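Long-range contacts in protein virB8 (Agrobacterium tumefaciens, PDB 2CC3), which is thought to direct T-DNA transfer to plant cells as an inner-membrane type IV secretion component, here represented by its periplasmic domain: residues R89-L94 against P101-W106; D26-Q31 against L65-R70; E113-L118 against G129-S134. One frame throughout, in Å; residues are numbered along the deposited sequence.

Contact 1 (R89-L94 against P101-W106); sequences RYKRTL and PMASTW
Arg92 and Ser104 form the middle of three hydrogen-bonded antiparallel pairs, with Arg92 N 2.6 Å from Ser104 O in a nearly straight bond (170°). Tyr90 with Trp106 and Leu94 with Met102 repeat the pattern, six backbone bonds in all. Trp106 NE1 turns back along its own strand to Ser104 OG, 3.1 Å away, and a water links that hydroxyl to Arg92 O.

Tyr90, Arg92, Ser104 and Trp106 share one face of the sheet. CG of Trp106 lies anti to the carbonyl carbon (chi1 -65°), and its CB sits over the Tyr90 ring, 3.6 Å from the centroid, a CH-pi contact. The two rings are nearly parallel (9°) but slid apart. Trp106 CZ2 lies over the Arg92 guanidinium, toward its rim, 3.6 Å from NH1. On the sheet face of Lys91, Ala103 and Thr105, Lys91 CE touches Ala103 CB. At one end Thr105 CG2 stands over the centre of the Arg89 guanidinium, 3.3 Å from CZ.

The indole suits its place by offering Arg92 carbon surface and Ser104 an N-H. Backbone bonds fix the register; Asp140 and Glu74 form salt bridges with Arg89 and Lys91, whereas Arg92 NE is buried here without a modelled partner.

Contact 2 (D26-Q31 against L65-R70); sequences DADTAQ and LGKHGR
Asp26 and Arg70 meet through a salt bridge in which Asp26 OD1 lies 3.2 Å from Arg70 NE. The oxygen sits over a face of the guanidinium, well out of its plane, and no N-H points at it; the carboxylate and guanidinium planes are 84° apart. The attraction is therefore one of charge alone. The same oxygen rests against the aliphatic stem, 3.1 Å from Arg70 CD. A long, flexible arginine suits this place because its methylenes can pass the acid while its charged end goes on to another partner: Arg70 NH1 is salt-bridged to Asp28 of the second subunit.

Next along the chain, Ala27 CB points toward the turn, 3.5 Å from Gly66 O and 4.0 Å from Lys67 CE. Its small methyl lets the two backbones come close. Lys67 NZ stays 4.4 Å from Asp28 OD1, where the opposite charges may still attract, though too far for a salt bridge.

A chi1 of -174° sets CG of Asp26 beside the Arg70 stem. Asp26 O accepts from both Thr29 N (2.8 Å) and Thr29 OG1 (3.1 Å), two bonds that fix the bend leading into the next helix. Across from it a type II' turn runs from Leu65 to His68, closed by His68 N to Leu65 O at 2.9 Å; Gly66, with its positive phi, takes the position where a side chain would be strained.

At this dimer interface Arg70 probably offsets clustered acids from both subunits. The contact sets the loop before helix 30-39 against the link from helix 61-64 to strand 69-82.

Contact 3 (E113-L118 against G129-S134); sequences EKVTSL and GLVVTS
Glu113 and Val131 form a hydrogen-bonded antiparallel pair: Glu113 N reaches Val131 O at 3.0 Å, and Val131 N returns to Glu113 O at 3.1 Å in a nearly straight bond (170°). A third bond, from Val115 N to Gly129 O at 2.9 Å, carries the ladder one step past the last residue of strand 102-114. Between these bonds Lys114 faces Leu130 as a non-hydrogen-bonded pair.

Apolar contacts fall on both faces. On that of Glu113 and Val131, Val115 CG1 meets Val131 CG2 at 3.7 Å, the two branched side chains crossing at about a right angle. On the other, the Lys114 stem runs beside Leu130, its CE 3.7 Å from CD2; a lysine suits this exposed strand end because its methylenes pack while NZ goes on to a salt bridge with Glu7. Leu130 itself is buried against Ser14 and Leu15 of helix 6-23. Leu118 comes back from the loop to lay CD1 3.8 Å from Gly129 CA. Gly129 has positive phi, and a CB there would clash with Val115 O, so the absence of a side chain lets the two chains come together just past the strand ends.

The Glu113 carboxylate makes no polar bond across the contact. With CG between the backbone N and the carbonyl carbon (chi1 75°), the side chain crosses Thr133, and OE2 lies against a methyl, 3.3 Å from Thr133 CG2.

Thr133 and Ser134 pair together with the single residue Arg111, forming a classic beta bulge where strand 130-139 changes direction. Paired antiparallel strands with a helix packed on one face are consistent with the NTF2-like fold of the VirB8 family.

In the fold
From the N terminus, helix 6-23 leads to the first segment of contact 2, which closes a largely helical excursion of 33 residues when the chain comes back to begin strand 69-82. Contact 1 then closes the short hairpin between strands 85-96 and 102-114, and contact 3 closes the loop between 102-114 and 130-139. The three follow in series, with none nested or crossed. Contacts 1 and 2 touch where Leu94 CD1 packs on Leu65 CD2 at 3.5 Å. Contact 3 shares strand 102-114 with contact 1 but lies across the chain's centre, about 28 Å away between centres. Together they link the helical part to one edge of the four-stranded antiparallel sheet and join its later strands.

Contact 1 (R89-L94 against P101-W106)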
loop_
_atom_site.group_PDB
_atom_site.type_symbol
_atom_site.label_atom_id
_atom_site.label_comp_id
_atom_site.label_asym_id
_atom_site.label_seq_id
_atom_site.Cartn_x
_atom_site.Cartn_y
_atom_site.Cartn_z
ATOM N N ARG A 89 16.685 -6.379 4.365
ATOM C CA ARG A 89 17.404 -5.300 5.007
ATOM C C ARG A 89 16.689 -3.990 4.690
ATOM O O ARG A 89 16.330 -3.764 3.540
ATOM C CB ARG A 89 18.840 -5.242 4.490
ATOM C CG ARG A 89 19.802 -4.509 5.407
ATOM C CD ARG A 89 20.772 -5.454 6.130
ATOM N NE ARG A 89 21.319 -4.853 7.358
ATOM C CZ ARG A 89 22.264 -3.920 7.400
ATOM N NH1 ARG A 89 22.796 -3.412 6.302
ATOM N NH2 ARG A 89 22.667 -3.460 8.561
ATOM N N TYR A 90 16.477 -3.137 5.701
ATOM C CA TYR A 90 15.779 -1.885 5.499
ATOM C C TYR A 90 16.301 -0.876 6.468
ATOM O O TYR A 90 16.787 -1.236 7.518
ATOM C CB TYR A 90 14.232 -2.036 5.648
ATOM C CG TYR A 90 13.757 -2.530 6.997
ATOM C CD1 TYR A 90 13.331 -1.652 7.968
ATOM C CD2 TYR A 90 13.750 -3.893 7.293
ATOM C CE1 TYR A 90 12.925 -2.099 9.206
ATOM C CE2 TYR A 90 13.343 -4.351 8.507
ATOM C CZ TYR A 90 12.939 -3.454 9.477
ATOM O OH TYR A 90 12.522 -3.930 10.708
ATOM N N LYS A 91 16.202 0.389 6.086
ATOM C CA LYS A 91 16.519 1.518 6.934
ATOM C C LYS A 91 15.254 2.057 7.533
ATOM O O LYS A 91 14.242 2.226 6.828
ATOM C CB LYS A 91 17.178 2.612 6.090
ATOM C CG LYS A 91 17.505 3.900 6.848
ATOM C CD LYS A 91 18.435 4.760 5.995
ATOM C CE LYS A 91 18.512 6.220 6.473
ATOM N NZ LYS A 91 17.804 7.192 5.575
ATOM N N ARG A 92 15.317 2.366 8.831
ATOM C CA ARG A 92 14.162 2.844 9.573
ATOM C C ARG A 92 14.437 4.227 10.162
ATOM O O ARG A 92 15.410 4.421 10.875
ATOM C CB ARG A 92 13.811 1.851 10.669
ATOM C CG ARG A 92 12.334 1.778 11.035
ATOM C CD ARG A 92 12.138 2.339 12.407
ATOM N NE ARG A 92 11.433 1.419 13.283
ATOM C CZ ARG A 92 11.707 1.236 14.576
ATOM N NH1 ARG A 92 12.713 1.887 15.167
ATOM N NH2 ARG A 92 10.980 0.376 15.281
ATOM N N THR A 93 13.565 5.181 9.855
ATOM C CA THR A 93 13.764 6.564 10.231
ATOM C C THR A 93 12.663 6.978 11.186
ATOM O O THR A 93 11.471 6.840 10.875
ATOM C CB THR A 93 13.725 7.464 8.980
ATOM O OG1 THR A 93 14.582 6.916 7.971
ATOM C CG2 THR A 93 14.161 8.853 9.314
ATOM N N LEU A 94 13.080 7.469 12.350
ATOM C CA LEU A 94 12.198 8.068 13.338
ATOM C C LEU A 94 12.136 9.588 13.115
ATOM O O LEU A 94 13.173 10.273 13.160
ATOM C CB LEU A 94 12.694 7.743 14.753
ATOM C CG LEU A 94 12.055 8.498 15.914
ATOM C CD1 LEU A 94 10.620 8.069 16.108
ATOM C CD2 LEU A 94 12.862 8.293 17.192
ATOM N N PRO A 101 15.782 13.848 11.912
ATOM C CA PRO A 101 15.372 12.456 11.688
ATOM C C PRO A 101 16.458 11.460 12.129
ATOM O O PRO A 101 17.595 11.544 11.671
ATOM C CB PRO A 101 15.117 12.380 10.171
ATOM C CG PRO A 101 15.771 13.580 9.583
ATOM C CD PRO A 101 15.909 14.614 10.656
ATOM N N MET A 102 16.093 10.554 13.040
ATOM C CA MET A 102 16.996 9.518 13.555
ATOM C C MET A 102 16.813 8.207 12.814
ATOM O O MET A 102 15.712 7.682 12.745
ATOM C CB MET A 102 16.760 9.291 15.041
ATOM C CG MET A 102 17.238 10.429 15.887
ATOM S SD MET A 102 16.095 10.643 17.228
ATOM C CE MET A 102 14.725 11.484 16.419
ATOM N N ALA A 103 17.903 7.682 12.272
ATOM C CA ALA A 103 17.850 6.506 11.408
ATOM C C ALA A 103 18.672 5.319 11.939
ATOM O O ALA A 103 19.646 5.499 12.683
ATOM C CB ALA A 103 18.285 6.874 9.999
ATOM N N SER A 104 18.243 4.113 11.565
ATOM C CA SER A 104 18.899 2.851 11.924
ATOM C C SER A 104 18.548 1.797 10.877
ATOM O O SER A 104 17.500 1.899 10.237
ATOM C CB SER A 104 18.439 2.374 13.293
ATOM O OG SER A 104 17.021 2.273 13.315
ATOM N N THR A 105 19.411 0.782 10.728
ATOM C CA THR A 105 19.236 -0.297 9.744
ATOM C C THR A 105 18.927 -1.645 10.414
ATOM O O THR A 105 19.404 -1.931 11.494
ATOM C CB THR A 105 20.449 -0.376 8.774
ATOM O OG1 THR A 105 20.659 0.913 8.168
ATOM C CG2 THR A 105 20.197 -1.367 7.661
ATOM N N TRP A 106 18.122 -2.469 9.739
ATOM C CA TRP A 106 17.503 -3.666 10.316
ATOM C C TRP A 106 17.526 -4.808 9.313
ATOM O O TRP A 106 17.627 -4.596 8.120
ATOM C CB TRP A 106 16.022 -3.387 10.687
ATOM C CG TRP A 106 15.714 -2.351 11.798
ATOM C CD1 TRP A 106 15.853 -0.999 11.725
ATOM C CD2 TRP A 106 15.137 -2.618 13.086
ATOM N NE1 TRP A 106 15.428 -0.401 12.896
ATOM C CE2 TRP A 106 14.991 -1.375 13.751
ATOM C CE3 TRP A 106 14.766 -3.799 13.763
ATOM C CZ2 TRP A 106 14.476 -1.270 15.054
ATOM C CZ3 TRP A 106 14.236 -3.701 15.066
ATOM C CH2 TRP A 106 14.082 -2.441 15.690
HETATM O O HOH W 1 14.768 4.467 13.704
#

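Contact 2 (D26-Q31 against L65-R70)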
loop_
_atom_site.group_PDB
_atom_site.type_symbol
_atom_site.label_atom_id
_atom_site.label_comp_id
_atom_site.label_asym_id
_atom_site.label_seq_id
_atom_site.Cartn_x
_atom_site.Cartn_y
_atom_site.Cartn_z
ATOM N N ASP A 26 2.242 5.568 11.316
ATOM C CA ASP A 26 1.630 6.872 11.086
ATOM C C ASP A 26 0.243 6.767 11.698
ATOM O O ASP A 26 -0.524 5.886 11.324
ATOM C CB ASP A 26 1.562 7.128 9.571
ATOM C CG ASP A 26 1.077 8.521 9.223
ATOM O OD1 ASP A 26 1.858 9.477 9.334
ATOM O OD2 ASP A 26 -0.093 8.668 8.804
ATOM N N ALA A 27 -0.086 7.631 12.651
ATOM C CA ALA A 27 -1.414 7.546 13.293
ATOM C C ALA A 27 -2.586 7.478 12.282
ATOM O O ALA A 27 -3.587 6.794 12.521
ATOM C CB ALA A 27 -1.601 8.705 14.275
ATOM N N ASP A 28 -2.445 8.169 11.148
ATOM C CA ASP A 28 -3.469 8.132 10.095
ATOM C C ASP A 28 -3.599 6.776 9.411
ATOM O O ASP A 28 -4.688 6.412 8.995
ATOM C CB ASP A 28 -3.220 9.209 9.034
ATOM C CG ASP A 28 -3.316 10.613 9.602
ATOM O OD1 ASP A 28 -3.870 10.771 10.720
ATOM O OD2 ASP A 28 -2.832 11.562 8.939
ATOM N N THR A 29 -2.491 6.044 9.284
ATOM C CA THR A 29 -2.460 4.750 8.580
ATOM C C THR A 29 -2.438 3.578 9.544
ATOM O O THR A 29 -2.368 2.419 9.125
ATOM C CB THR A 29 -1.216 4.617 7.706
ATOM O OG1 THR A 29 -0.049 4.671 8.531
ATOM C CG2 THR A 29 -1.153 5.710 6.649
ATOM N N ALA A 30 -2.493 3.884 10.835
ATOM C CA ALA A 30 -2.355 2.869 11.882
ATOM C C ALA A 30 -3.348 1.700 11.742
ATOM O O ALA A 30 -2.953 0.522 11.853
ATOM C CB ALA A 30 -2.420 3.535 13.272
ATOM N N GLN A 31 -4.625 2.025 11.499
ATOM C CA GLN A 31 -5.681 1.028 11.351
ATOM C C GLN A 31 -5.601 0.256 10.026
ATOM O O GLN A 31 -5.755 -0.975 9.981
ATOM C CB GLN A 31 -7.046 1.710 11.435
ATOM C CG GLN A 31 -8.195 0.756 11.820
ATOM C CD GLN A 31 -8.331 0.658 13.324
ATOM O OE1 GLN A 31 -8.780 1.610 13.973
ATOM N NE2 GLN A 31 -7.917 -0.475 13.893
ATOM N N LEU A 65 4.712 7.468 20.039
ATOM C CA LEU A 65 4.716 8.492 19.014
ATOM C C LEU A 65 3.359 9.155 18.817
ATOM O O LEU A 65 3.297 10.372 18.645
ATOM C CB LEU A 65 5.277 7.945 17.695
ATOM C CG LEU A 65 6.695 7.363 17.764
ATOM C CD1 LEU A 65 7.046 6.586 16.522
ATOM C CD2 LEU A 65 7.740 8.458 18.061
ATOM N N GLY A 66 2.289 8.366 18.877
ATOM C CA GLY A 66 0.933 8.868 18.695
ATOM C C GLY A 66 0.792 9.684 17.431
ATOM O O GLY A 66 1.132 9.243 16.326
ATOM N N LYS A 67 0.333 10.908 17.608
ATOM C CA LYS A 67 0.036 11.777 16.500
ATOM C C LYS A 67 1.233 12.660 16.193
ATOM O O LYS A 67 1.232 13.353 15.189
ATOM C CB LYS A 67 -1.210 12.609 16.842
ATOM C CG LYS A 67 -2.207 11.845 17.759
ATOM C CD LYS A 67 -3.697 11.996 17.374
ATOM C CE LYS A 67 -4.018 11.398 15.997
ATOM N NZ LYS A 67 -3.606 12.311 14.880
ATOM N N HIS A 68 2.260 12.602 17.045
ATOM C CA HIS A 68 3.410 13.536 17.011
ATOM C C HIS A 68 4.710 12.982 16.425
ATOM O O HIS A 68 5.758 13.652 16.471
ATOM C CB HIS A 68 3.727 14.021 18.421
ATOM C CG HIS A 68 2.826 15.106 18.902
ATOM N ND1 HIS A 68 3.302 16.296 19.399
ATOM C CD2 HIS A 68 1.474 15.182 18.962
ATOM C CE1 HIS A 68 2.285 17.059 19.750
ATOM N NE2 HIS A 68 1.164 16.406 19.497
ATOM N N GLY A 69 4.659 11.760 15.917
ATOM C CA GLY A 69 5.833 11.129 15.364
ATOM C C GLY A 69 5.447 10.065 14.365
ATOM O O GLY A 69 4.297 9.626 14.309
ATOM N N ARG A 70 6.425 9.655 13.577
ATOM C CA ARG A 70 6.242 8.658 12.533
ATOM C C ARG A 70 7.516 7.844 12.404
ATOM O O ARG A 70 8.593 8.334 12.739
ATOM C CB ARG A 70 5.987 9.340 11.186
ATOM C CG ARG A 70 4.550 9.702 10.906
ATOM C CD ARG A 70 4.466 10.963 10.036
ATOM N NE ARG A 70 4.749 10.716 8.619
ATOM C CZ ARG A 70 4.221 11.426 7.618
ATOM N NH1 ARG A 70 3.377 12.422 7.881
ATOM N NH2 ARG A 70 4.536 11.147 6.353
#

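Contact 3 (E113-L118 against G129-S134)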
loop_
_atom_site.group_PDB
_atom_site.type_symbol
_atom_site.label_atom_id
_atom_site.label_comp_id
_atom_site.label_asym_id
_atom_site.label_seq_id
_atom_site.Cartn_x
_atom_site.Cartn_y
_atom_site.Cartn_z
ATOM N N GLU A 113 4.322 -19.061 3.757
ATOM C CA GLU A 113 3.748 -20.138 2.965
ATOM C C GLU A 113 2.812 -19.535 1.901
ATOM O O GLU A 113 2.437 -18.380 1.967
ATOM C CB GLU A 113 2.957 -21.095 3.867
ATOM C CG GLU A 113 1.585 -20.540 4.322
ATOM C CD GLU A 113 1.006 -21.201 5.587
ATOM O OE1 GLU A 113 -0.135 -20.856 5.952
ATOM O OE2 GLU A 113 1.672 -22.055 6.224
ATOM N N LYS A 114 2.452 -20.333 0.917
ATOM C CA LYS A 114 1.345 -20.026 0.012
ATOM C C LYS A 114 0.089 -20.797 0.384
ATOM O O LYS A 114 0.131 -22.018 0.516
ATOM C CB LYS A 114 1.750 -20.410 -1.397
ATOM C CG LYS A 114 2.186 -19.220 -2.158
ATOM C CD LYS A 114 3.374 -19.492 -3.058
ATOM C CE LYS A 114 3.727 -18.192 -3.784
ATOM N NZ LYS A 114 2.652 -17.760 -4.769
ATOM N N VAL A 115 -1.016 -20.092 0.583
ATOM C CA VAL A 115 -2.328 -20.743 0.625
ATOM C C VAL A 115 -3.020 -20.623 -0.748
ATOM O O VAL A 115 -2.939 -19.575 -1.416
ATOM C CB VAL A 115 -3.220 -20.214 1.778
ATOM C CG1 VAL A 115 -2.483 -20.307 3.088
ATOM C CG2 VAL A 115 -3.679 -18.790 1.515
ATOM N N THR A 116 -3.690 -21.696 -1.163
ATOM C CA THR A 116 -4.397 -21.731 -2.452
ATOM C C THR A 116 -5.637 -20.842 -2.546
ATOM O O THR A 116 -5.985 -20.368 -3.639
ATOM C CB THR A 116 -4.770 -23.173 -2.874
ATOM O OG1 THR A 116 -4.999 -23.979 -1.705
ATOM C CG2 THR A 116 -3.649 -23.788 -3.693
ATOM N N SER A 117 -6.289 -20.600 -1.413
ATOM C CA SER A 117 -7.577 -19.951 -1.423
ATOM C C SER A 117 -7.634 -18.802 -0.413
ATOM O O SER A 117 -7.078 -18.894 0.676
ATOM C CB SER A 117 -8.664 -21.002 -1.189
ATOM O OG SER A 117 -8.778 -21.334 0.184
ATOM N N LEU A 118 -8.261 -17.698 -0.807
ATOM C CA LEU A 118 -8.412 -16.533 0.065
ATOM C C LEU A 118 -9.802 -15.995 -0.203
ATOM O O LEU A 118 -10.265 -16.108 -1.329
ATOM C CB LEU A 118 -7.384 -15.452 -0.272
ATOM C CG LEU A 118 -5.946 -15.556 0.246
ATOM C CD1 LEU A 118 -5.172 -14.421 -0.349
ATOM C CD2 LEU A 118 -5.901 -15.451 1.767
ATOM N N GLY A 129 -1.432 -15.041 -2.337
ATOM C CA GLY A 129 -1.860 -15.943 -1.272
ATOM C C GLY A 129 -0.793 -16.187 -0.214
ATOM O O GLY A 129 -0.764 -17.233 0.428
ATOM N N LEU A 130 0.054 -15.189 -0.006
ATOM C CA LEU A 130 1.151 -15.253 0.943
ATOM C C LEU A 130 0.678 -15.050 2.377
ATOM O O LEU A 130 -0.043 -14.105 2.678
ATOM C CB LEU A 130 2.217 -14.193 0.611
ATOM C CG LEU A 130 3.047 -14.336 -0.670
ATOM C CD1 LEU A 130 4.344 -13.542 -0.533
ATOM C CD2 LEU A 130 3.348 -15.827 -0.997
ATOM N N VAL A 131 1.097 -15.938 3.260
ATOM C CA VAL A 131 0.866 -15.755 4.689
ATOM C C VAL A 131 2.210 -15.867 5.355
ATOM O O VAL A 131 2.984 -16.750 5.012
ATOM C CB VAL A 131 -0.067 -16.844 5.241
ATOM C CG1 VAL A 131 -0.521 -16.532 6.683
ATOM C CG2 VAL A 131 -1.237 -17.005 4.306
ATOM N N VAL A 132 2.485 -14.960 6.288
ATOM C CA VAL A 132 3.719 -15.022 7.097
ATOM C C VAL A 132 3.567 -15.890 8.347
ATOM O O VAL A 132 2.820 -15.554 9.266
ATOM C CB VAL A 132 4.224 -13.621 7.501
ATOM C CG1 VAL A 132 5.572 -13.724 8.282
ATOM C CG2 VAL A 132 4.350 -12.739 6.241
ATOM N N THR A 133 4.342 -16.970 8.369
ATOM C CA THR A 133 4.314 -18.022 9.410
ATOM C C THR A 133 5.377 -17.886 10.519
ATOM O O THR A 133 5.207 -18.425 11.642
ATOM C CB THR A 133 4.484 -19.407 8.761
ATOM O OG1 THR A 133 5.669 -19.427 7.944
ATOM C CG2 THR A 133 3.287 -19.708 7.917
ATOM N N SER A 134 6.472 -17.189 10.196
ATOM C CA SER A 134 7.428 -16.698 11.176
ATOM C C SER A 134 8.029 -15.330 10.791
ATOM O O SER A 134 8.263 -15.036 9.607
ATOM C CB SER A 134 8.525 -17.733 11.436
ATOM O OG SER A 134 9.449 -17.211 12.372
#